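Local atomic coordinates of dihydrodipicolinate synthase (Bacillus clausii KSM-K16, PDB entry 3E96), a protein that probably works as a lyase of the dihydrodipicolinate synthase (DapA) family, with likely 4-hydroxy-tetrahydrodipicolinate synthase activity. Residues B[217-222]-B[298-303]; B[246-251]-B[261-266]. One frame throughout, in Å; residues are numbered along the deposited sequence.

How the contacts relate
Coming from the N terminus, the chain first completes the eight-stranded parallel barrel, and both contacts belong to what follows strand 210-213. Residues 217-222 lead into helix 220-231, helix 235-252 comes next, and 246-251 near its end meets 261-266 at the start of helix 262-270; contact 2 thus closes a short loop. Contact 1 closes a much longer one when 298-303, at the end of helix 287-299, returns to 217-222. Contact 2 is nested inside that loop, and the two touch: CH2 of W300 lies 3.4 Å from CB of F248, and L218 packs on F248 and I264. Together they join the barrel's last helix to the C-terminal helices.

Contact 1: B[217-222]-B[298-303]; sequences NLLPQK and SSWKLL
The ammonium group of K222 is gripped by three partners, the indole of W300, a water and D244: its NZ lies over the indole, 4.2 Å from the centroid of the five-membered ring in a cation-pi contact, and donates to the water at 2.9 Å. That water in turn donates to the carbonyl O of W300 at 2.8 Å, so one residue receives the lysine both through its ring and, by way of the water, through its backbone. D244 adds a salt bridge to NZ and, through its carbonyl, takes the hydrogen bond of W300 NE1, which would help fix the indole's rotation. The extended lysine chain lays CE over the same ring, 3.8 Å from its centroid and only 7° off the normal, a CH-pi contact, and a final bend (chi4 -62°) turns NZ. At the six-membered end of the indole, CD1 of L219 comes in obliquely, 3.4 Å from CZ3 of W300. The same methyl meets CD1 of L302 tip to tip at 3.5 Å. Between W300 and L302 the chain leaves its helix by a Schellman motif, with K301 at positive phi, and this turn brings L302 round to L219. The contact thereby joins the loop end and first turn at the start of helix 220-231 to the end of helix 287-299, with helix 235-252 contributing D244 and F248 beside W300 and helix 262-270 packing on L218.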
ATOM      1  N   ASN B 217      11.621  13.173  16.400  1.00 14.29           N
ATOM      2  CA  ASN B 217      11.966  11.973  17.160  1.00 14.42           C
ATOM      3  C   ASN B 217      13.348  12.061  17.793  1.00 16.12           C
ATOM      4  O   ASN B 217      13.611  11.405  18.800  1.00 16.04           O
ATOM      5  CB  ASN B 217      11.909  10.722  16.280  1.00 15.52           C
ATOM      6  CG  ASN B 217      10.489  10.287  15.975  1.00 14.53           C
ATOM      7  OD1 ASN B 217       9.958  10.554  14.890  1.00 17.55           O
ATOM      8  ND2 ASN B 217       9.861   9.629  16.935  1.00  9.57           N
ATOM      9  N   LEU B 218      14.236  12.856  17.201  1.00 15.16           N
ATOM     10  CA  LEU B 218      15.581  12.999  17.743  1.00 17.00           C
ATOM     11  C   LEU B 218      15.960  14.435  18.090  1.00 17.57           C
ATOM     12  O   LEU B 218      16.654  14.668  19.079  1.00 19.60           O
ATOM     13  CB  LEU B 218      16.626  12.427  16.775  1.00 15.56           C
ATOM     14  CG  LEU B 218      16.677  12.957  15.336  1.00 16.41           C
ATOM     15  CD1 LEU B 218      18.069  12.729  14.756  1.00 16.88           C
ATOM     16  CD2 LEU B 218      15.609  12.257  14.488  1.00 16.79           C
ATOM     17  N   LEU B 219      15.499  15.392  17.287  1.00 17.92           N
ATOM     18  CA  LEU B 219      15.836  16.800  17.493  1.00 17.23           C
ATOM     19  C   LEU B 219      14.631  17.718  17.316  1.00 17.35           C
ATOM     20  O   LEU B 219      14.581  18.520  16.384  1.00 16.03           O
ATOM     21  CB  LEU B 219      16.932  17.202  16.504  1.00 17.02           C
ATOM     22  CG  LEU B 219      18.225  16.386  16.605  1.00 18.36           C
ATOM     23  CD1 LEU B 219      19.062  16.540  15.345  1.00 17.60           C
ATOM     24  CD2 LEU B 219      18.998  16.845  17.834  1.00 19.61           C
ATOM     25  N   PRO B 220      13.654  17.630  18.228  1.00 17.89           N
ATOM     26  CA  PRO B 220      12.453  18.462  18.144  1.00 18.66           C
ATOM     27  C   PRO B 220      12.701  19.968  18.129  1.00 19.70           C
ATOM     28  O   PRO B 220      11.914  20.718  17.556  1.00 19.15           O
ATOM     29  CB  PRO B 220      11.633  18.008  19.353  1.00 19.79           C
ATOM     30  CG  PRO B 220      12.680  17.572  20.330  1.00 18.58           C
ATOM     31  CD  PRO B 220      13.648  16.816  19.457  1.00 17.33           C
ATOM     32  N   GLN B 221      13.794  20.412  18.746  1.00 19.63           N
ATOM     33  CA  GLN B 221      14.099  21.839  18.780  1.00 20.95           C
ATOM     34  C   GLN B 221      14.374  22.415  17.387  1.00 20.45           C
ATOM     35  O   GLN B 221      14.084  23.584  17.129  1.00 19.07           O
ATOM     36  CB  GLN B 221      15.291  22.117  19.709  1.00 24.74           C
ATOM     37  CG  GLN B 221      16.659  21.720  19.161  1.00 28.96           C
ATOM     38  CD  GLN B 221      16.969  20.233  19.282  1.00 32.85           C
ATOM     39  OE1 GLN B 221      18.039  19.786  18.866  1.00 36.35           O
ATOM     40  NE2 GLN B 221      16.041  19.462  19.854  1.00 29.57           N
ATOM     41  N   LYS B 222      14.933  21.605  16.491  1.00 19.15           N
ATOM     42  CA  LYS B 222      15.211  22.077  15.135  1.00 19.42           C
ATOM     43  C   LYS B 222      13.909  22.317  14.386  1.00 18.75           C
ATOM     44  O   LYS B 222      13.786  23.281  13.628  1.00 18.09           O
ATOM     45  CB  LYS B 222      16.063  21.065  14.365  1.00 20.48           C
ATOM     46  CG  LYS B 222      17.516  21.011  14.802  1.00 23.61           C
ATOM     47  CD  LYS B 222      18.326  20.078  13.914  1.00 25.23           C
ATOM     48  CE  LYS B 222      19.797  20.066  14.321  1.00 26.53           C
ATOM     49  NZ  LYS B 222      20.428  21.410  14.178  1.00 27.59           N
ATOM     50  N   SER B 298      27.810  14.481  12.822  1.00 22.94           N
ATOM     51  CA  SER B 298      29.063  15.153  13.125  1.00 25.56           C
ATOM     52  C   SER B 298      28.959  16.612  12.678  1.00 26.26           C
ATOM     53  O   SER B 298      29.361  17.522  13.402  1.00 25.92           O
ATOM     54  CB  SER B 298      30.218  14.459  12.398  1.00 26.70           C
ATOM     55  OG  SER B 298      31.462  15.060  12.713  1.00 29.87           O
ATOM     56  N   SER B 299      28.401  16.838  11.491  1.00 26.26           N
ATOM     57  CA  SER B 299      28.259  18.196  10.978  1.00 25.87           C
ATOM     58  C   SER B 299      27.300  19.003  11.846  1.00 24.21           C
ATOM     59  O   SER B 299      27.452  20.220  11.979  1.00 23.61           O
ATOM     60  CB  SER B 299      27.767  18.186   9.526  1.00 29.50           C
ATOM     61  OG  SER B 299      26.386  17.873   9.451  1.00 34.30           O
ATOM     62  N   TRP B 300      26.311  18.332  12.432  1.00 21.77           N
ATOM     63  CA  TRP B 300      25.353  19.005  13.308  1.00 22.01           C
ATOM     64  C   TRP B 300      25.990  19.224  14.676  1.00 21.32           C
ATOM     65  O   TRP B 300      25.366  19.782  15.577  1.00 21.67           O
ATOM     66  CB  TRP B 300      24.086  18.164  13.496  1.00 21.63           C
ATOM     67  CG  TRP B 300      23.029  18.372  12.457  1.00 23.47           C
ATOM     68  CD1 TRP B 300      22.892  19.444  11.626  1.00 24.68           C
ATOM     69  CD2 TRP B 300      21.908  17.520  12.202  1.00 22.91           C
ATOM     70  NE1 TRP B 300      21.749  19.315  10.868  1.00 25.11           N
ATOM     71  CE2 TRP B 300      21.126  18.144  11.204  1.00 24.02           C
ATOM     72  CE3 TRP B 300      21.484  16.291  12.724  1.00 23.63           C
ATOM     73  CZ2 TRP B 300      19.942  17.579  10.716  1.00 23.41           C
ATOM     74  CZ3 TRP B 300      20.305  15.728  12.239  1.00 23.29           C
ATOM     75  CH2 TRP B 300      19.549  16.376  11.244  1.00 22.34           C
ATOM     76  N   LYS B 301      27.229  18.762  14.818  1.00 21.34           N
ATOM     77  CA  LYS B 301      27.965  18.884  16.068  1.00 22.66           C
ATOM     78  C   LYS B 301      27.211  18.232  17.223  1.00 22.42           C
ATOM     79  O   LYS B 301      27.074  18.810  18.304  1.00 22.65           O
ATOM     80  CB  LYS B 301      28.252  20.360  16.354  1.00 24.29           C
ATOM     81  CG  LYS B 301      29.113  20.996  15.266  1.00 26.43           C
ATOM     82  CD  LYS B 301      29.661  22.359  15.656  1.00 29.17           C
ATOM     83  CE  LYS B 301      30.634  22.862  14.595  1.00 30.25           C
ATOM     84  NZ  LYS B 301      31.289  24.144  14.981  1.00 34.28           N
ATOM     85  N   LEU B 302      26.740  17.009  16.983  1.00 22.77           N
ATOM     86  CA  LEU B 302      25.990  16.249  17.979  1.00 23.28           C
ATOM     87  C   LEU B 302      26.724  15.025  18.524  1.00 23.04           C
ATOM     88  O   LEU B 302      26.357  14.503  19.574  1.00 24.07           O
ATOM     89  CB  LEU B 302      24.649  15.797  17.395  1.00 25.46           C
ATOM     90  CG  LEU B 302      23.643  16.886  17.028  1.00 26.60           C
ATOM     91  CD1 LEU B 302      22.400  16.238  16.441  1.00 27.52           C
ATOM     92  CD2 LEU B 302      23.286  17.700  18.263  1.00 28.10           C
ATOM     93  N   LEU B 303      27.744  14.556  17.814  1.00 23.04           N
ATOM     94  CA  LEU B 303      28.496  13.388  18.267  1.00 23.57           C
ATOM     95  C   LEU B 303      29.502  13.774  19.342  1.00 23.70           C
ATOM     96  O   LEU B 303      30.072  14.864  19.305  1.00 22.86           O
ATOM     97  CB  LEU B 303      29.231  12.738  17.092  1.00 24.95           C
ATOM     98  CG  LEU B 303      28.344  12.118  16.009  1.00 26.16           C
ATOM     99  CD1 LEU B 303      29.211  11.540  14.903  1.00 28.00           C
ATOM    100  CD2 LEU B 303      27.468  11.036  16.628  1.00 27.34           C
TER
HETATM  101  O   HOH W   1      22.794  20.870  15.842  1.00 30.52           O

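Contact 2: B[246-251]-B[261-266]; sequences VPFEDL and VVVIKE
This is a buried helix-to-helix contact of apolar side chains, with no hydrogen bond between the two segments, in the C-terminal helical part of the chain, between the end of helix 235-252 and the first turns of helix 262-270. The axes of segments 246-251 and 262-266 come within 10.4 Å, their N-to-C directions 121° apart, and V263 has the largest share of the interface, sending its two methyls to different partners. CG1 lies 3.9 Å from CE1 of F248, the two side chains passing alongside in opposite senses. CG2 sits against L251, 3.7 Å from its carbonyl O and 4.1 Å from its CG. That carbonyl O also accepts a hydrogen bond from N259 in the connecting loop. F248 has CG trans to its backbone N (chi1 -176°), and this swings the ring forward from a CB that does not itself face the other helix. The F248 and I264 side chains run nearly perpendicular, with CZ of F248 4.2 Å from CG1 of I264. L292, V293 and L296 of helix 287-299 pack on L251 and F248, while R252 lies against V263 and I264. I264 also brings the contact close to the predicted pyruvate site, its side chain standing about 4 Å from that of T56. Helices following the last barrel strand and packing together in this way are a feature of the DapA family, whose members add a C-terminal helical region to a TIM barrel.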
ATOM      1  N   VAL B 246      18.007  19.970   5.461  1.00 18.84           N
ATOM      2  CA  VAL B 246      17.857  19.263   4.187  1.00 19.87           C
ATOM      3  C   VAL B 246      18.675  17.981   3.984  1.00 18.96           C
ATOM      4  O   VAL B 246      18.134  16.963   3.546  1.00 19.50           O
ATOM      5  CB  VAL B 246      18.119  20.206   2.989  1.00 20.65           C
ATOM      6  CG1 VAL B 246      18.094  19.411   1.684  1.00 24.36           C
ATOM      7  CG2 VAL B 246      17.052  21.284   2.944  1.00 22.70           C
ATOM      8  N   PRO B 247      19.981  18.008   4.288  1.00 17.96           N
ATOM      9  CA  PRO B 247      20.787  16.797   4.101  1.00 18.03           C
ATOM     10  C   PRO B 247      20.219  15.573   4.825  1.00 17.55           C
ATOM     11  O   PRO B 247      20.268  14.457   4.307  1.00 15.86           O
ATOM     12  CB  PRO B 247      22.158  17.211   4.635  1.00 19.77           C
ATOM     13  CG  PRO B 247      22.206  18.679   4.312  1.00 19.40           C
ATOM     14  CD  PRO B 247      20.823  19.140   4.718  1.00 18.98           C
ATOM     15  N   PHE B 248      19.676  15.791   6.016  1.00 16.67           N
ATOM     16  CA  PHE B 248      19.095  14.711   6.799  1.00 16.18           C
ATOM     17  C   PHE B 248      17.859  14.166   6.089  1.00 16.09           C
ATOM     18  O   PHE B 248      17.673  12.950   5.985  1.00 14.74           O
ATOM     19  CB  PHE B 248      18.704  15.214   8.190  1.00 17.32           C
ATOM     20  CG  PHE B 248      18.184  14.134   9.106  1.00 18.28           C
ATOM     21  CD1 PHE B 248      19.034  13.143   9.587  1.00 20.12           C
ATOM     22  CD2 PHE B 248      16.847  14.116   9.489  1.00 20.02           C
ATOM     23  CE1 PHE B 248      18.559  12.144  10.444  1.00 19.19           C
ATOM     24  CE2 PHE B 248      16.359  13.124  10.344  1.00 21.05           C
ATOM     25  CZ  PHE B 248      17.219  12.137  10.821  1.00 20.42           C
ATOM     26  N   GLU B 249      17.014  15.071   5.604  1.00 14.79           N
ATOM     27  CA  GLU B 249      15.803  14.660   4.907  1.00 14.84           C
ATOM     28  C   GLU B 249      16.131  13.947   3.597  1.00 15.92           C
ATOM     29  O   GLU B 249      15.442  12.998   3.216  1.00 13.69           O
ATOM     30  CB  GLU B 249      14.898  15.873   4.660  1.00 15.52           C
ATOM     31  CG  GLU B 249      14.280  16.423   5.946  1.00 14.41           C
ATOM     32  CD  GLU B 249      13.374  15.407   6.634  1.00 18.99           C
ATOM     33  OE1 GLU B 249      12.313  15.076   6.065  1.00 17.98           O
ATOM     34  OE2 GLU B 249      13.722  14.927   7.735  1.00 17.88           O
ATOM     35  N   ASP B 250      17.185  14.386   2.912  1.00 15.11           N
ATOM     36  CA  ASP B 250      17.567  13.731   1.665  1.00 17.17           C
ATOM     37  C   ASP B 250      18.096  12.327   1.932  1.00 16.67           C
ATOM     38  O   ASP B 250      17.865  11.411   1.143  1.00 14.38           O
ATOM     39  CB  ASP B 250      18.617  14.550   0.908  1.00 19.08           C
ATOM     40  CG  ASP B 250      18.032  15.795   0.280  1.00 20.39           C
ATOM     41  OD1 ASP B 250      16.814  15.803  -0.006  1.00 22.11           O
ATOM     42  OD2 ASP B 250      18.790  16.760   0.055  1.00 22.97           O
ATOM     43  N   LEU B 251      18.795  12.152   3.050  1.00 14.55           N
ATOM     44  CA  LEU B 251      19.325  10.840   3.395  1.00 14.34           C
ATOM     45  C   LEU B 251      18.167   9.890   3.713  1.00 14.54           C
ATOM     46  O   LEU B 251      18.203   8.711   3.356  1.00 11.77           O
ATOM     47  CB  LEU B 251      20.268  10.945   4.592  1.00 17.06           C
ATOM     48  CG  LEU B 251      21.009   9.668   4.996  1.00 20.58           C
ATOM     49  CD1 LEU B 251      21.685   9.037   3.786  1.00 21.43           C
ATOM     50  CD2 LEU B 251      22.040  10.015   6.067  1.00 21.44           C
ATOM     51  N   VAL B 261      12.470   5.850   7.728  1.00 11.90           N
ATOM     52  CA  VAL B 261      12.447   5.608   9.169  1.00 12.08           C
ATOM     53  C   VAL B 261      13.744   5.014   9.699  1.00 13.12           C
ATOM     54  O   VAL B 261      14.212   5.392  10.777  1.00 13.20           O
ATOM     55  CB  VAL B 261      11.279   4.666   9.555  1.00 11.76           C
ATOM     56  CG1 VAL B 261      11.334   4.336  11.054  1.00 12.43           C
ATOM     57  CG2 VAL B 261       9.944   5.323   9.209  1.00 13.48           C
ATOM     58  N   VAL B 262      14.335   4.092   8.948  1.00 11.93           N
ATOM     59  CA  VAL B 262      15.564   3.465   9.410  1.00 12.96           C
ATOM     60  C   VAL B 262      16.676   4.490   9.665  1.00 13.79           C
ATOM     61  O   VAL B 262      17.458   4.326  10.599  1.00 13.49           O
ATOM     62  CB  VAL B 262      16.037   2.353   8.435  1.00 13.55           C
ATOM     63  CG1 VAL B 262      16.354   2.935   7.072  1.00 12.78           C
ATOM     64  CG2 VAL B 262      17.240   1.625   9.033  1.00 14.73           C
ATOM     65  N   VAL B 263      16.743   5.547   8.858  1.00 13.07           N
ATOM     66  CA  VAL B 263      17.757   6.588   9.069  1.00 13.80           C
ATOM     67  C   VAL B 263      17.499   7.272  10.417  1.00 13.91           C
ATOM     68  O   VAL B 263      18.435   7.559  11.175  1.00 14.27           O
ATOM     69  CB  VAL B 263      17.731   7.659   7.947  1.00 13.62           C
ATOM     70  CG1 VAL B 263      18.568   8.875   8.355  1.00 13.96           C
ATOM     71  CG2 VAL B 263      18.280   7.066   6.655  1.00 12.83           C
ATOM     72  N   ILE B 264      16.227   7.534  10.711  1.00 12.87           N
ATOM     73  CA  ILE B 264      15.860   8.161  11.976  1.00 13.97           C
ATOM     74  C   ILE B 264      16.275   7.274  13.156  1.00 14.49           C
ATOM     75  O   ILE B 264      16.886   7.748  14.124  1.00 13.57           O
ATOM     76  CB  ILE B 264      14.332   8.415  12.057  1.00 14.22           C
ATOM     77  CG1 ILE B 264      13.939   9.539  11.098  1.00 15.42           C
ATOM     78  CG2 ILE B 264      13.927   8.784  13.481  1.00 15.66           C
ATOM     79  CD1 ILE B 264      12.448   9.815  11.052  1.00 17.52           C
ATOM     80  N   LYS B 265      15.952   5.987  13.070  1.00 11.84           N
ATOM     81  CA  LYS B 265      16.282   5.060  14.148  1.00 14.04           C
ATOM     82  C   LYS B 265      17.771   4.857  14.385  1.00 15.00           C
ATOM     83  O   LYS B 265      18.215   4.796  15.535  1.00 15.44           O
ATOM     84  CB  LYS B 265      15.596   3.708  13.914  1.00 12.21           C
ATOM     85  CG  LYS B 265      14.083   3.766  14.150  1.00 11.98           C
ATOM     86  CD  LYS B 265      13.428   2.389  14.140  1.00 12.02           C
ATOM     87  CE  LYS B 265      11.948   2.499  14.505  1.00 11.25           C
ATOM     88  NZ  LYS B 265      11.211   1.202  14.359  1.00 10.55           N
ATOM     89  N   GLU B 266      18.553   4.755  13.320  1.00 16.78           N
ATOM     90  CA  GLU B 266      19.986   4.563  13.510  1.00 16.67           C
ATOM     91  C   GLU B 266      20.644   5.863  13.964  1.00 17.69           C
ATOM     92  O   GLU B 266      21.656   5.840  14.665  1.00 18.03           O
ATOM     93  CB  GLU B 266      20.625   4.006  12.238  1.00 17.25           C
ATOM     94  CG  GLU B 266      20.162   2.578  11.967  1.00 16.11           C
ATOM     95  CD  GLU B 266      21.088   1.789  11.068  1.00 18.09           C
ATOM     96  OE1 GLU B 266      22.286   2.141  10.973  1.00 16.74           O
ATOM     97  OE2 GLU B 266      20.618   0.797  10.470  1.00 17.82           O
TER